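Local structure of probable benzoylformate decarboxylase (Rhodococcus jostii, 7ORX) at residues P33-M38 against L69-A74; D217-D222 against S323-L328. The protein is probably a thiamine diphosphate-dependent enzyme, a tetramer of three-domain subunits that binds thiamine diphosphate and a sodium ion. All coordinates share one frame; numbering follows the deposited sequence.

Contact 1: residues P33-M38 against L69-A74; sequences PFLSGM and LVNLHA. With TPP (thiamine diphosphate), chain K.
The side-chain nitrogen ND2 of Asn71 points into a corner made by Leu35 and Phe34. Leu35 meets it with one methyl branch, CD2 lying 3.6 Å from ND2 of Asn71. The same ND2 is 3.9 Å from CD2 of Phe34, at the edge of the ring and near its plane. The amide and ring planes are turned 67° apart, and the two side chains pass one another running opposite ways. Asn71 CG stands anti to the backbone N (chi1 -178°), which carries the amide out from the strand to the helix. Its OD1 makes a weak hydrogen bond with Thr98 OG1. Helix 32-35 here lies against the third strand in sequence of a six-stranded parallel sheet, in the N-terminal thiamine diphosphate-binding domain. Strand 68-73 runs between strands 22-25 and 95-101. Phe34 also stacks on Tyr12, and Leu35 touches Thr476 of the second subunit. Ser36 OG turns back to Pro33 O at 3.1 Å, with the donor above the carbonyl plane. At the end of the strand, His73 belongs to the cofactor pocket. One face of its imidazole is covered by Ala74 CB, 3.7 Å above the ring centre. Over the opposite face, toward the rim, lies C7' of thiamine diphosphate, while His73 CD2 is 3.5 Å from its C4'. His73 ND1 is hydrogen-bonded to Glu31 OE2.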
loop_
_atom_site.group_PDB
_atom_site.type_symbol
_atom_site.label_atom_id
_atom_site.label_comp_id
_atom_site.label_asym_id
_atom_site.label_seq_id
_atom_site.Cartn_x
_atom_site.Cartn_y
_atom_site.Cartn_z
ATOM N N PRO C 33 11.497 -2.844 26.811
ATOM C CA PRO C 33 10.344 -3.327 27.598
ATOM C C PRO C 33 9.841 -4.735 27.228
ATOM O O PRO C 33 9.308 -5.400 28.078
ATOM C CB PRO C 33 9.248 -2.287 27.347
ATOM C CG PRO C 33 9.993 -1.041 26.926
ATOM C CD PRO C 33 11.184 -1.565 26.151
ATOM N N PHE C 34 10.026 -5.171 25.982
ATOM C CA PHE C 34 9.738 -6.567 25.578
ATOM C C PHE C 34 10.796 -7.494 26.174
ATOM O O PHE C 34 10.472 -8.521 26.780
ATOM C CB PHE C 34 9.701 -6.736 24.059
ATOM C CG PHE C 34 9.509 -8.180 23.674
ATOM C CD1 PHE C 34 8.368 -8.870 24.073
ATOM C CD2 PHE C 34 10.492 -8.873 22.981
ATOM C CE1 PHE C 34 8.201 -10.208 23.737
ATOM C CE2 PHE C 34 10.318 -10.213 22.648
ATOM C CZ PHE C 34 9.172 -10.879 23.018
ATOM N N LEU C 35 12.056 -7.143 25.983
ATOM C CA LEU C 35 13.203 -8.038 26.299
ATOM C C LEU C 35 13.332 -8.183 27.814
ATOM O O LEU C 35 13.849 -9.234 28.244
ATOM C CB LEU C 35 14.494 -7.482 25.690
ATOM C CG LEU C 35 14.582 -7.537 24.160
ATOM C CD1 LEU C 35 15.925 -6.997 23.658
ATOM C CD2 LEU C 35 14.322 -8.950 23.655
ATOM N N SER C 36 12.882 -7.191 28.590
ATOM C CA SER C 36 13.070 -7.171 30.064
ATOM C C SER C 36 12.303 -8.334 30.713
ATOM O O SER C 36 12.789 -8.870 31.717
ATOM C CB SER C 36 12.698 -5.831 30.663
ATOM O OG SER C 36 11.328 -5.515 30.450
ATOM N N GLY C 37 11.157 -8.706 30.144
ATOM C CA GLY C 37 10.256 -9.736 30.683
ATOM C C GLY C 37 10.591 -11.111 30.149
ATOM O O GLY C 37 9.857 -12.062 30.444
ATOM N N MET C 38 11.665 -11.228 29.378
ATOM C CA MET C 38 12.101 -12.508 28.765
ATOM C C MET C 38 12.443 -13.496 29.884
ATOM O O MET C 38 13.143 -13.152 30.822
ATOM C CB MET C 38 13.328 -12.240 27.911
ATOM C CG MET C 38 13.904 -13.433 27.233
ATOM S SD MET C 38 14.974 -12.836 25.858
ATOM C CE MET C 38 15.520 -14.407 25.205
ATOM N N LEU C 69 11.491 -16.654 15.926
ATOM C CA LEU C 69 11.132 -15.281 16.352
ATOM C C LEU C 69 12.296 -14.339 16.076
ATOM O O LEU C 69 13.411 -14.643 16.448
ATOM C CB LEU C 69 10.775 -15.299 17.845
ATOM C CG LEU C 69 10.254 -13.985 18.425
ATOM C CD1 LEU C 69 8.992 -13.503 17.712
ATOM C CD2 LEU C 69 9.963 -14.165 19.908
ATOM N N VAL C 70 12.014 -13.192 15.506
ATOM C CA VAL C 70 13.016 -12.117 15.286
ATOM C C VAL C 70 12.507 -10.876 16.017
ATOM O O VAL C 70 11.304 -10.706 16.018
ATOM C CB VAL C 70 13.150 -11.870 13.783
ATOM C CG1 VAL C 70 14.064 -10.709 13.494
ATOM C CG2 VAL C 70 13.571 -13.140 13.061
ATOM N N ASN C 71 13.369 -10.037 16.586
ATOM C CA ASN C 71 12.943 -8.794 17.260
ATOM C C ASN C 71 13.844 -7.651 16.791
ATOM O O ASN C 71 15.052 -7.638 17.094
ATOM C CB ASN C 71 12.951 -8.978 18.769
ATOM C CG ASN C 71 12.484 -7.750 19.522
ATOM O OD1 ASN C 71 11.499 -7.113 19.151
ATOM N ND2 ASN C 71 13.192 -7.409 20.585
ATOM N N LEU C 72 13.292 -6.677 16.089
ATOM C CA LEU C 72 14.069 -5.609 15.434
ATOM C C LEU C 72 13.634 -4.261 15.989
ATOM O O LEU C 72 12.605 -4.189 16.678
ATOM C CB LEU C 72 13.777 -5.669 13.937
ATOM C CG LEU C 72 14.174 -6.967 13.255
ATOM C CD1 LEU C 72 13.674 -6.992 11.809
ATOM C CD2 LEU C 72 15.682 -7.152 13.302
ATOM N N HIS C 73 14.372 -3.221 15.617
ATOM C CA HIS C 73 14.219 -1.856 16.160
ATOM C C HIS C 73 13.516 -0.940 15.159
ATOM O O HIS C 73 14.187 -0.446 14.260
ATOM C CB HIS C 73 15.566 -1.264 16.584
ATOM C CG HIS C 73 15.398 0.152 17.009
ATOM N ND1 HIS C 73 14.584 0.517 18.105
ATOM C CD2 HIS C 73 15.813 1.298 16.436
ATOM C CE1 HIS C 73 14.560 1.825 18.214
ATOM N NE2 HIS C 73 15.315 2.327 17.203
ATOM N N ALA C 74 12.227 -0.639 15.387
ATOM C CA ALA C 74 11.496 0.492 14.758
ATOM C C ALA C 74 11.578 0.374 13.229
ATOM O O ALA C 74 11.651 -0.775 12.720
ATOM C CB ALA C 74 12.071 1.795 15.284
HETATM N "N1'" TPP K . 19.607 -0.506 14.949
HETATM C "C2'" TPP K . 19.481 0.564 14.153
HETATM C CM2 TPP K . 19.573 0.353 12.678
HETATM N "N3'" TPP K . 19.270 1.812 14.574
HETATM C "C4'" TPP K . 19.182 2.012 15.898
HETATM N "N4'" TPP K . 18.954 3.273 16.304
HETATM C "C5'" TPP K . 19.319 0.950 16.819
HETATM C "C6'" TPP K . 19.523 -0.303 16.273
HETATM C "C7'" TPP K . 19.230 1.165 18.311
HETATM N N3 TPP K . 20.363 1.937 18.845
HETATM C C2 TPP K . 20.317 3.258 19.002
HETATM S S1 TPP K . 21.442 3.765 20.176
HETATM C C5 TPP K . 22.291 2.257 19.989
HETATM C C4 TPP K . 21.573 1.368 19.263
HETATM C CM4 TPP K . 21.972 -0.038 18.926
HETATM C C6 TPP K . 23.666 2.066 20.576
HETATM C C7 TPP K . 24.789 2.315 19.579
HETATM O O7 TPP K . 26.071 2.083 20.234
HETATM P PA TPP K . 27.327 3.064 19.976
HETATM O O1A TPP K . 27.319 3.533 18.561
HETATM O O2A TPP K . 28.452 2.288 20.569
HETATM O O3A TPP K . 27.043 4.380 20.837
HETATM P PB TPP K . 27.252 4.671 22.394
HETATM O O1B TPP K . 27.910 6.035 22.511
HETATM O O2B TPP K . 25.867 4.656 22.969
HETATM O O3B TPP K . 28.118 3.549 22.909
#

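Contact 2: residues D217-D222 against S323-L328; sequences DRANAD and STLEIL
The side chains of Asp222 and Glu326 run alongside each other in one direction, and their carboxylate planes are nearly parallel, 14° apart. One face of the Asp222 carboxylate rests over the backbone of helix 321-331, with its CG 3.9 Å from CA of Glu326. CB of Glu326 lies over the same face, 3.8 Å from OD2 of Asp222. The charged ends do not touch: Asp222 OD2 and Glu326 OE1 are 5.0 Å apart. Glu326 has CG anti to its backbone N (chi1 176°) and an extended chain, which leads its carboxylate away from helix 220-230. Mild repulsion between the two like charges is possible. Beneath them the contact is apolar. Ala219 CB meets the CD2 branch of Leu325 at 4.0 Å, and Leu325 also packs on Val214, Ala223 and Leu226. Ala219 is the N-cap residue of helix 220-230. Just before it, Arg218, with positive phi, is the C-prime residue of a Schellman motif that ends helix 212-216. Asp217 OD2 then accepts a hydrogen bond from Gly322 N. In the Rossmann-like central domain, helix 321-331 follows edge strand 315-318 and packs between helix 220-230 and helix 190-202, which receives Leu328.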
loop_
_atom_site.group_PDB
_atom_site.type_symbol
_atom_site.label_atom_id
_atom_site.label_comp_id
_atom_site.label_asym_id
_atom_site.label_seq_id
_atom_site.Cartn_x
_atom_site.Cartn_y
_atom_site.Cartn_z
ATOM N N ASP C 217 9.765 -30.680 3.141
ATOM C CA ASP C 217 8.697 -31.602 3.641
ATOM C C ASP C 217 9.314 -32.951 4.020
ATOM O O ASP C 217 8.526 -33.907 4.278
ATOM C CB ASP C 217 7.546 -31.767 2.634
ATOM C CG ASP C 217 6.387 -30.770 2.871
ATOM O OD1 ASP C 217 6.681 -29.591 3.329
ATOM O OD2 ASP C 217 5.150 -31.171 2.626
ATOM N N ARG C 218 10.662 -33.040 4.011
ATOM C CA ARG C 218 11.416 -34.252 4.432
ATOM C C ARG C 218 10.953 -35.438 3.592
ATOM O O ARG C 218 10.739 -36.503 4.170
ATOM C CB ARG C 218 11.215 -34.520 5.930
ATOM C CG ARG C 218 11.783 -33.416 6.806
ATOM C CD ARG C 218 11.288 -33.312 8.241
ATOM N NE ARG C 218 12.440 -33.297 9.132
ATOM C CZ ARG C 218 13.274 -32.267 9.332
ATOM N NH1 ARG C 218 13.117 -31.104 8.723
ATOM N NH2 ARG C 218 14.281 -32.405 10.167
ATOM N N ALA C 219 10.782 -35.247 2.287
ATOM C CA ALA C 219 10.269 -36.272 1.354
ATOM C C ALA C 219 11.375 -36.795 0.417
ATOM O O ALA C 219 11.028 -37.407 -0.605
ATOM C CB ALA C 219 9.150 -35.669 0.567
ATOM N N ASN C 220 12.661 -36.591 0.744
ATOM C CA ASN C 220 13.813 -37.005 -0.102
ATOM C C ASN C 220 13.704 -38.500 -0.423
ATOM O O ASN C 220 13.749 -38.835 -1.622
ATOM C CB ASN C 220 15.126 -36.595 0.550
ATOM C CG ASN C 220 15.168 -35.118 0.883
ATOM O OD1 ASN C 220 14.364 -34.667 1.705
ATOM N ND2 ASN C 220 16.083 -34.380 0.240
ATOM N N ALA C 221 13.471 -39.339 0.588
ATOM C CA ALA C 221 13.327 -40.817 0.494
ATOM C C ALA C 221 12.173 -41.250 -0.431
ATOM O O ALA C 221 12.371 -42.258 -1.173
ATOM C CB ALA C 221 13.106 -41.407 1.863
ATOM N N ASP C 222 11.020 -40.566 -0.375
ATOM C CA ASP C 222 9.818 -40.938 -1.169
ATOM C C ASP C 222 10.009 -40.502 -2.629
ATOM O O ASP C 222 9.562 -41.194 -3.534
ATOM C CB ASP C 222 8.544 -40.343 -0.538
ATOM C CG ASP C 222 8.247 -40.917 0.848
ATOM O OD1 ASP C 222 8.246 -42.164 0.962
ATOM O OD2 ASP C 222 7.958 -40.127 1.805
ATOM N N SER C 323 2.930 -35.579 1.574
ATOM C CA SER C 323 1.888 -36.628 1.435
ATOM C C SER C 323 1.840 -37.116 -0.007
ATOM O O SER C 323 1.834 -38.336 -0.195
ATOM C CB SER C 323 0.504 -36.154 1.832
ATOM O OG SER C 323 0.551 -35.323 2.982
ATOM N N THR C 324 1.722 -36.201 -0.969
ATOM C CA THR C 324 1.468 -36.545 -2.385
ATOM C C THR C 324 2.528 -37.567 -2.808
ATOM O O THR C 324 2.167 -38.691 -3.215
ATOM C CB THR C 324 1.470 -35.283 -3.255
ATOM O OG1 THR C 324 0.466 -34.410 -2.734
ATOM C CG2 THR C 324 1.213 -35.582 -4.716
ATOM N N LEU C 325 3.791 -37.192 -2.620
ATOM C CA LEU C 325 4.985 -37.980 -2.997
ATOM C C LEU C 325 4.978 -39.333 -2.279
ATOM O O LEU C 325 5.324 -40.332 -2.927
ATOM C CB LEU C 325 6.214 -37.152 -2.616
ATOM C CG LEU C 325 7.316 -37.083 -3.630
ATOM C CD1 LEU C 325 6.791 -36.955 -5.037
ATOM C CD2 LEU C 325 8.192 -35.881 -3.293
ATOM N N GLU C 326 4.640 -39.342 -0.989
ATOM C CA GLU C 326 4.545 -40.569 -0.159
ATOM C C GLU C 326 3.515 -41.492 -0.807
ATOM O O GLU C 326 3.848 -42.652 -1.065
ATOM C CB GLU C 326 4.193 -40.214 1.288
ATOM C CG GLU C 326 3.995 -41.426 2.181
ATOM C CD GLU C 326 3.452 -41.181 3.597
ATOM O OE1 GLU C 326 3.462 -40.006 4.064
ATOM O OE2 GLU C 326 3.013 -42.178 4.248
ATOM N N ILE C 327 2.316 -40.971 -1.076
ATOM C CA ILE C 327 1.193 -41.751 -1.674
ATOM C C ILE C 327 1.669 -42.315 -3.023
ATOM O O ILE C 327 1.521 -43.551 -3.225
ATOM C CB ILE C 327 -0.095 -40.907 -1.799
ATOM C CG1 ILE C 327 -0.983 -40.993 -0.554
ATOM C CG2 ILE C 327 -0.872 -41.293 -3.035
ATOM C CD1 ILE C 327 -1.206 -39.662 0.181
ATOM N N LEU C 328 2.206 -41.468 -3.911
ATOM C CA LEU C 328 2.511 -41.898 -5.290
ATOM C C LEU C 328 3.621 -42.952 -5.230
ATOM O O LEU C 328 3.547 -43.940 -5.970
ATOM C CB LEU C 328 3.005 -40.712 -6.103
ATOM C CG LEU C 328 2.024 -39.613 -6.437
ATOM C CD1 LEU C 328 2.777 -38.497 -7.163
ATOM C CD2 LEU C 328 0.900 -40.158 -7.289
#

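The two contacts share no helix or strand and belong to different domains. Their centres are 38 Å apart and their nearest atoms about 16 Å apart. Contact 1 is fully buried and joins a short helix to an inner strand of a parallel sheet. Contact 2 is partly buried and joins two helices, with its acidic end toward the surface. In contact 1 an amide is set among aromatic and aliphatic carbons; the helix side borders the second subunit, and the end of the strand reaches the cofactor through His73. Contact 2 pairs a small apolar patch with two acidic side chains, and no other chain of the assembly touches its segments.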